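Local coordinates for protein branched-chain amino acid aminotransferase (Thermoproteus uzoniensis 768-20, PDB 6THQ) that transfers amino groups between branched-chain amino acids, probably leucine, isoleucine and valine, and 2-oxoglutarate, using pyridoxal 5'-phosphate as cofactor, at residues V142-V147 with T265-I270; N201-R206 with F256-A261. All coordinates share one frame; numbering follows the deposited sequence.

Contact 1: V142-V147 with T265-I270; sequences VRAAVV and TPIIEI
Glu269 turns CG opposite its backbone N (chi1 -156°) and stays extended beyond it, while Arg143 sets CG opposite its carbonyl carbon, and the two chains run side by side off one face of a parallel pair of strands. This pair belongs to the mixed sheet of a class-IV pyridoxal-phosphate aminotransferase and is interrupted by a beta bulge. Arg143 CG lies 3.8 Å from Glu269 CB. Farther out, Arg143 NE reaches Glu269 OE1 at 3.7 Å, a long salt bridge. Glu269 OE1 lies at the guanidinium edge, near its plane, with the carboxylate turned 84° against it, so the two groups do not meet as a flat two-pronged pair. The guanidinium has a second partner: its NH1 bonds to the carbonyl oxygen of Gly181.

Ile268 is the extra residue of the bulge. Its psi of -4° departs from extended geometry, and the partner of Val142 is Ile267 while that of Arg143 is already Glu269. Three backbone bonds carry the pairing: Val142 N to Pro266 O at 2.9 Å, Ile268 N to Val142 O at 2.9 Å and Ala144 N to Glu269 O at 2.8 Å. Ile268 CG1 packs beside Val142 O, the oxygen that takes the Ile268 N-H.

The face with Val142, Ala144, Ile267 and Ile270 is apolar and buried. At its start Val142 CG1 meets Thr265 CG2 at 3.8 Å, the two side chains crossing near a right angle, while Thr265 OG1 bonds to Ala262 O. At the far end, beside helix 246-250, Ile270 CD1 comes to rest 3.7 Å from Val146 CG2.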
loop_
_atom_site.group_PDB
_atom_site.type_symbol
_atom_site.label_atom_id
_atom_site.label_comp_id
_atom_site.label_asym_id
_atom_site.label_seq_id
_atom_site.Cartn_x
_atom_site.Cartn_y
_atom_site.Cartn_z
ATOM N N VAL A 142 27.770 -4.883 -1.018
ATOM C CA VAL A 142 27.059 -3.930 -0.212
ATOM C C VAL A 142 27.129 -4.361 1.242
ATOM O O VAL A 142 27.457 -5.497 1.547
ATOM C CB VAL A 142 25.596 -3.751 -0.709
ATOM C CG1 VAL A 142 25.550 -3.081 -2.081
ATOM C CG2 VAL A 142 24.840 -5.067 -0.704
ATOM N N ARG A 143 26.917 -3.400 2.132
ATOM C CA ARG A 143 26.744 -3.654 3.581
ATOM C C ARG A 143 25.217 -3.662 3.892
ATOM O O ARG A 143 24.434 -2.786 3.423
ATOM C CB ARG A 143 27.515 -2.601 4.352
ATOM C CG ARG A 143 29.043 -2.578 4.030
ATOM C CD ARG A 143 29.726 -1.228 4.286
ATOM N NE ARG A 143 29.370 -0.937 5.652
ATOM C CZ ARG A 143 28.704 0.139 6.076
ATOM N NH1 ARG A 143 28.399 1.123 5.236
ATOM N NH2 ARG A 143 28.381 0.211 7.363
ATOM N N ALA A 144 24.792 -4.685 4.615
ATOM C CA ALA A 144 23.381 -4.912 4.833
ATOM C C ALA A 144 23.134 -4.987 6.325
ATOM O O ALA A 144 24.042 -5.354 7.110
ATOM C CB ALA A 144 22.921 -6.189 4.112
ATOM N N ALA A 145 21.908 -4.609 6.732
ATOM C CA ALA A 145 21.508 -4.723 8.149
ATOM C C ALA A 145 20.193 -5.449 8.213
ATOM O O ALA A 145 19.303 -5.240 7.366
ATOM C CB ALA A 145 21.430 -3.355 8.838
ATOM N N VAL A 146 20.082 -6.368 9.158
ATOM C CA VAL A 146 18.761 -6.948 9.446
ATOM C C VAL A 146 17.981 -5.806 10.134
ATOM O O VAL A 146 18.474 -5.250 11.086
ATOM C CB VAL A 146 18.868 -8.156 10.360
ATOM C CG1 VAL A 146 17.463 -8.697 10.607
ATOM C CG2 VAL A 146 19.812 -9.221 9.722
ATOM N N VAL A 147 16.800 -5.431 9.618
ATOM C CA VAL A 147 16.030 -4.322 10.121
ATOM C C VAL A 147 14.997 -4.730 11.151
ATOM O O VAL A 147 14.706 -5.912 11.295
ATOM C CB VAL A 147 15.366 -3.503 8.985
ATOM C CG1 VAL A 147 16.449 -2.804 8.161
ATOM C CG2 VAL A 147 14.482 -4.330 8.097
ATOM N N THR A 265 24.490 -8.959 -6.762
ATOM C CA THR A 265 25.318 -8.128 -5.940
ATOM C C THR A 265 25.761 -8.847 -4.673
ATOM O O THR A 265 24.941 -9.297 -3.856
ATOM C CB THR A 265 24.524 -6.856 -5.518
ATOM O OG1 THR A 265 23.979 -6.193 -6.672
ATOM C CG2 THR A 265 25.434 -5.868 -4.719
ATOM N N PRO A 266 27.063 -8.906 -4.465
ATOM C CA PRO A 266 27.550 -9.536 -3.227
ATOM C C PRO A 266 27.208 -8.724 -1.988
ATOM O O PRO A 266 27.083 -7.512 -2.038
ATOM C CB PRO A 266 29.095 -9.566 -3.401
ATOM C CG PRO A 266 29.418 -8.920 -4.730
ATOM C CD PRO A 266 28.130 -8.504 -5.405
ATOM N N ILE A 267 27.070 -9.432 -0.884
ATOM C CA ILE A 267 26.888 -8.848 0.411
ATOM C C ILE A 267 28.198 -9.074 1.164
ATOM O O ILE A 267 28.514 -10.195 1.500
ATOM C CB ILE A 267 25.724 -9.520 1.174
ATOM C CG1 ILE A 267 24.404 -9.258 0.463
ATOM C CG2 ILE A 267 25.630 -8.988 2.613
ATOM C CD1 ILE A 267 23.236 -10.113 0.942
ATOM N N ILE A 268 28.948 -8.004 1.425
ATOM C CA ILE A 268 30.245 -8.164 2.069
ATOM C C ILE A 268 30.228 -7.873 3.557
ATOM O O ILE A 268 31.227 -8.088 4.259
ATOM C CB ILE A 268 31.358 -7.339 1.386
ATOM C CG1 ILE A 268 30.977 -5.873 1.329
ATOM C CG2 ILE A 268 31.650 -7.957 0.025
ATOM C CD1 ILE A 268 31.988 -4.985 0.598
ATOM N N GLU A 269 29.066 -7.434 4.044
ATOM C CA GLU A 269 28.896 -7.205 5.470
ATOM C C GLU A 269 27.440 -7.320 5.872
ATOM O O GLU A 269 26.552 -6.773 5.203
ATOM C CB GLU A 269 29.470 -5.855 5.863
ATOM C CG GLU A 269 29.842 -5.793 7.324
ATOM C CD GLU A 269 29.912 -4.375 7.830
ATOM O OE1 GLU A 269 28.905 -3.644 8.104
ATOM O OE2 GLU A 269 31.043 -3.926 7.849
ATOM N N ILE A 270 27.197 -8.044 6.966
ATOM C CA ILE A 270 25.879 -8.118 7.530
ATOM C C ILE A 270 25.941 -7.879 9.029
ATOM O O ILE A 270 26.594 -8.610 9.796
ATOM C CB ILE A 270 25.105 -9.401 7.101
ATOM C CG1 ILE A 270 23.970 -9.674 8.048
ATOM C CG2 ILE A 270 25.974 -10.638 7.021
ATOM C CD1 ILE A 270 22.746 -8.988 7.523
#

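Contact 2: N201-R206 with F256-A261. With PY5 (2-[O-phosphonopyridoxyl]-amino-pentanoic acid), chain E; PLP (pyridoxal-5'-phosphate), chain D.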
loop_
_atom_site.group_PDB
_atom_site.type_symbol
_atom_site.label_atom_id
_atom_site.label_comp_id
_atom_site.label_asym_id
_atom_site.label_seq_id
_atom_site.Cartn_x
_atom_site.Cartn_y
_atom_site.Cartn_z
ATOM N N ASN A 201 15.826 -10.614 -3.834
ATOM C CA ASN A 201 15.816 -11.907 -3.204
ATOM C C ASN A 201 17.178 -12.163 -2.688
ATOM O O ASN A 201 18.152 -11.454 -3.033
ATOM C CB ASN A 201 15.408 -12.951 -4.225
ATOM C CG ASN A 201 13.914 -12.926 -4.504
ATOM O OD1 ASN A 201 13.509 -12.680 -5.621
ATOM N ND2 ASN A 201 13.103 -13.188 -3.495
ATOM N N ILE A 202 17.307 -13.120 -1.786
ATOM C CA ILE A 202 18.632 -13.293 -1.193
ATOM C C ILE A 202 19.148 -14.739 -1.341
ATOM O O ILE A 202 18.366 -15.669 -1.293
ATOM C CB ILE A 202 18.643 -12.796 0.258
ATOM C CG1 ILE A 202 20.059 -12.767 0.731
ATOM C CG2 ILE A 202 17.839 -13.720 1.156
ATOM C CD1 ILE A 202 20.195 -12.749 2.198
ATOM N N PHE A 203 20.461 -14.901 -1.564
ATOM C CA PHE A 203 21.102 -16.204 -1.595
ATOM C C PHE A 203 22.256 -16.265 -0.625
ATOM O O PHE A 203 22.961 -15.257 -0.396
ATOM C CB PHE A 203 21.687 -16.491 -2.965
ATOM C CG PHE A 203 20.690 -16.951 -3.964
ATOM C CD1 PHE A 203 19.886 -16.032 -4.633
ATOM C CD2 PHE A 203 20.600 -18.314 -4.321
ATOM C CE1 PHE A 203 18.975 -16.417 -5.599
ATOM C CE2 PHE A 203 19.689 -18.729 -5.290
ATOM C CZ PHE A 203 18.863 -17.777 -5.926
ATOM N N ILE A 204 22.476 -17.430 -0.043
ATOM C CA ILE A 204 23.723 -17.607 0.673
ATOM C C ILE A 204 24.358 -18.907 0.166
ATOM O O ILE A 204 23.692 -19.759 -0.467
ATOM C CB ILE A 204 23.537 -17.731 2.196
ATOM C CG1 ILE A 204 22.837 -19.027 2.552
ATOM C CG2 ILE A 204 22.874 -16.473 2.810
ATOM C CD1 ILE A 204 22.785 -19.233 4.053
ATOM N N VAL A 205 25.648 -19.058 0.464
ATOM C CA VAL A 205 26.382 -20.282 0.181
ATOM C C VAL A 205 26.948 -20.786 1.493
ATOM O O VAL A 205 27.632 -20.062 2.213
ATOM C CB VAL A 205 27.516 -20.057 -0.791
ATOM C CG1 VAL A 205 28.347 -21.346 -0.927
ATOM C CG2 VAL A 205 26.953 -19.657 -2.134
ATOM N N ARG A 206 26.620 -22.025 1.826
ATOM C CA ARG A 206 27.083 -22.618 3.084
ATOM C C ARG A 206 27.635 -24.042 2.735
ATOM O O ARG A 206 26.888 -24.905 2.207
ATOM C CB ARG A 206 25.936 -22.557 4.145
ATOM C CG ARG A 206 25.655 -23.670 5.167
ATOM C CD ARG A 206 24.683 -23.227 6.331
ATOM N NE ARG A 206 25.143 -23.755 7.640
ATOM C CZ ARG A 206 26.156 -23.224 8.364
ATOM N NH1 ARG A 206 26.787 -22.105 7.988
ATOM N NH2 ARG A 206 26.563 -23.797 9.484
ATOM N N PHE A 256 24.551 -13.074 -1.323
ATOM C CA PHE A 256 24.378 -12.056 -2.320
ATOM C C PHE A 256 22.905 -11.783 -2.554
ATOM O O PHE A 256 22.055 -12.635 -2.244
ATOM C CB PHE A 256 25.080 -12.427 -3.629
ATOM C CG PHE A 256 24.659 -13.757 -4.255
ATOM C CD1 PHE A 256 25.308 -14.942 -3.905
ATOM C CD2 PHE A 256 23.695 -13.816 -5.279
ATOM C CE1 PHE A 256 24.968 -16.150 -4.498
ATOM C CE2 PHE A 256 23.359 -15.002 -5.906
ATOM C CZ PHE A 256 23.981 -16.185 -5.512
ATOM N N PHE A 257 22.616 -10.592 -3.076
ATOM C CA PHE A 257 21.276 -10.203 -3.407
ATOM C C PHE A 257 21.097 -10.353 -4.892
ATOM O O PHE A 257 22.077 -10.235 -5.629
ATOM C CB PHE A 257 21.122 -8.716 -3.159
ATOM C CG PHE A 257 20.942 -8.319 -1.740
ATOM C CD1 PHE A 257 19.842 -8.736 -1.010
ATOM C CD2 PHE A 257 21.818 -7.416 -1.159
ATOM C CE1 PHE A 257 19.653 -8.305 0.292
ATOM C CE2 PHE A 257 21.622 -6.968 0.133
ATOM C CZ PHE A 257 20.527 -7.441 0.868
ATOM N N VAL A 258 19.859 -10.578 -5.340
ATOM C CA VAL A 258 19.535 -10.642 -6.749
ATOM C C VAL A 258 18.215 -9.948 -7.001
ATOM O O VAL A 258 17.326 -9.914 -6.137
ATOM C CB VAL A 258 19.435 -12.107 -7.299
ATOM C CG1 VAL A 258 20.647 -12.938 -6.898
ATOM C CG2 VAL A 258 18.120 -12.776 -6.843
ATOM N N GLY A 259 18.084 -9.390 -8.192
ATOM C CA GLY A 259 16.866 -8.698 -8.563
ATOM C C GLY A 259 17.045 -7.984 -9.880
ATOM O O GLY A 259 18.178 -7.815 -10.317
ATOM N N THR A 260 15.938 -7.587 -10.511
ATOM C CA THR A 260 16.039 -6.929 -11.767
ATOM C C THR A 260 16.969 -5.698 -11.706
ATOM O O THR A 260 17.984 -5.593 -12.437
ATOM C CB THR A 260 14.685 -6.617 -12.347
ATOM O OG1 THR A 260 14.018 -7.868 -12.555
ATOM C CG2 THR A 260 14.865 -5.917 -13.726
ATOM N N ALA A 261 16.643 -4.770 -10.828
ATOM C CA ALA A 261 17.454 -3.578 -10.620
ATOM C C ALA A 261 18.792 -3.944 -10.029
ATOM O O ALA A 261 19.826 -3.410 -10.468
ATOM C CB ALA A 261 16.743 -2.614 -9.654
HETATM N N1 PY5 E . 11.995 -8.834 -3.608
HETATM C C2 PY5 E . 11.519 -7.561 -3.632
HETATM C C2A PY5 E . 10.910 -6.983 -2.382
HETATM C C3 PY5 E . 11.704 -6.734 -4.875
HETATM O O3 PY5 E . 11.296 -5.425 -4.953
HETATM C C4 PY5 E . 12.368 -7.393 -6.054
HETATM C C4A PY5 E . 12.610 -6.648 -7.364
HETATM C C5 PY5 E . 12.797 -8.805 -5.882
HETATM C C6 PY5 E . 12.568 -9.437 -4.664
HETATM C C5A PY5 E . 13.466 -9.525 -7.050
HETATM O O4P PY5 E . 12.554 -9.548 -8.158
HETATM P P PY5 E . 12.999 -9.741 -9.695
HETATM O O1P PY5 E . 13.367 -8.352 -10.150
HETATM O O2P PY5 E . 14.236 -10.587 -9.629
HETATM O O3P PY5 E . 11.768 -10.367 -10.335
HETATM N N PY5 E . 11.587 -5.634 -7.394
HETATM C CA PY5 E . 11.994 -4.282 -7.682
HETATM C C PY5 E . 12.802 -4.455 -8.958
HETATM O O PY5 E . 12.020 -4.209 -9.872
HETATM C CB PY5 E . 12.515 -3.484 -6.451
HETATM C CG PY5 E . 11.702 -2.198 -6.244
HETATM C CD PY5 E . 12.408 -1.084 -7.019
HETATM O OXT PY5 E . 14.004 -4.847 -9.125
HETATM N N1 PLP D . 11.631 -8.596 -4.135
HETATM C C2 PLP D . 10.866 -7.489 -4.239
HETATM C C2A PLP D . 10.222 -7.022 -2.978
HETATM C C3 PLP D . 10.767 -6.756 -5.541
HETATM O O3 PLP D . 10.037 -5.611 -5.728
HETATM C C4 PLP D . 11.501 -7.331 -6.708
HETATM C C4A PLP D . 11.415 -6.653 -8.069
HETATM C C5 PLP D . 12.284 -8.573 -6.434
HETATM C C6 PLP D . 12.304 -9.128 -5.156
HETATM C C5A PLP D . 13.097 -9.262 -7.508
HETATM O O4P PLP D . 12.238 -9.810 -8.481
HETATM P P PLP D . 12.779 -9.829 -9.983
HETATM O O1P PLP D . 13.118 -8.373 -10.194
HETATM O O2P PLP D . 13.994 -10.706 -9.954
HETATM O O3P PLP D . 11.593 -10.384 -10.730
#
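Phe203 lays its CB over one face of the Phe256 ring, with CB 3.6 Å from the ring centroid, a CH-pi contact. The two rings are nearly parallel, planes 2° apart, but so far slid that they barely overlap. Phe256 arrives there because its CG sits between the backbone N and the carbonyl carbon (chi1 57°), which brings the ring tip back toward strand 201-206. On the same face of the sheet, Val258 CG1 touches Phe203 CD1 at 3.9 Å, and Val258 CG2 packs on Asn201 CB.

Behind these side chains is a regular antiparallel ladder in the mixed sheet of this class-IV aminotransferase, whose strand 254-259 leads into the cofactor site. Asn201 and Val258 exchange two backbone bonds, as do Phe203 and Phe256; Phe203 N to Phe256 O, at 2.9 Å, is the straightest. Ile202 and Phe257 form the non-hydrogen-bonded pair between them, pointing to the other face.

Past Gly259 the strand gives way to a turn at the cofactor phosphate. PY5 and PLP overlap there as alternative occupants, and Thr260 N bonds to O1P of either, at 2.7 Å in PY5 and 2.9 Å in PLP. Ala261 N bonds to the PY5 carboxylate atom OXT at 3.1 Å. Asn201 OD1 approaches PY5 C5A at 3.5 Å.

Farther out, Leu220 O accepts a bond from Asn201 ND2, and Arg47 bonds to the carbonyls of Thr260 and Ala261. Helix 223-234 packs Thr224 on Val258 and Val228 on Phe203.

The centres of the two contacts lie 11 Å apart in one mixed sheet, where strands 254-259 and 265-270, consecutive in the chain, are antiparallel neighbours. Across this shared seam Thr265 O sits 2.8 Å from Phe257 N, a probable hydrogen bond, and Ile267 CG1 packs on Phe257 CD2. Contact 2 is nested within the chain segment that contact 1 closes, since the order is 142-147, 201-206, 256-261, 265-270. Strand pairing, by contrast, sets them across the sheet in the order 142-146, 265-270, 254-259, 201-206. Of the two, contact 2 reaches the cofactor, through Thr260, in a site completed by residues such as Arg66, Tyr167 and Thr224; at contact 1 the Thr265 side chain is about 10 Å from PY5.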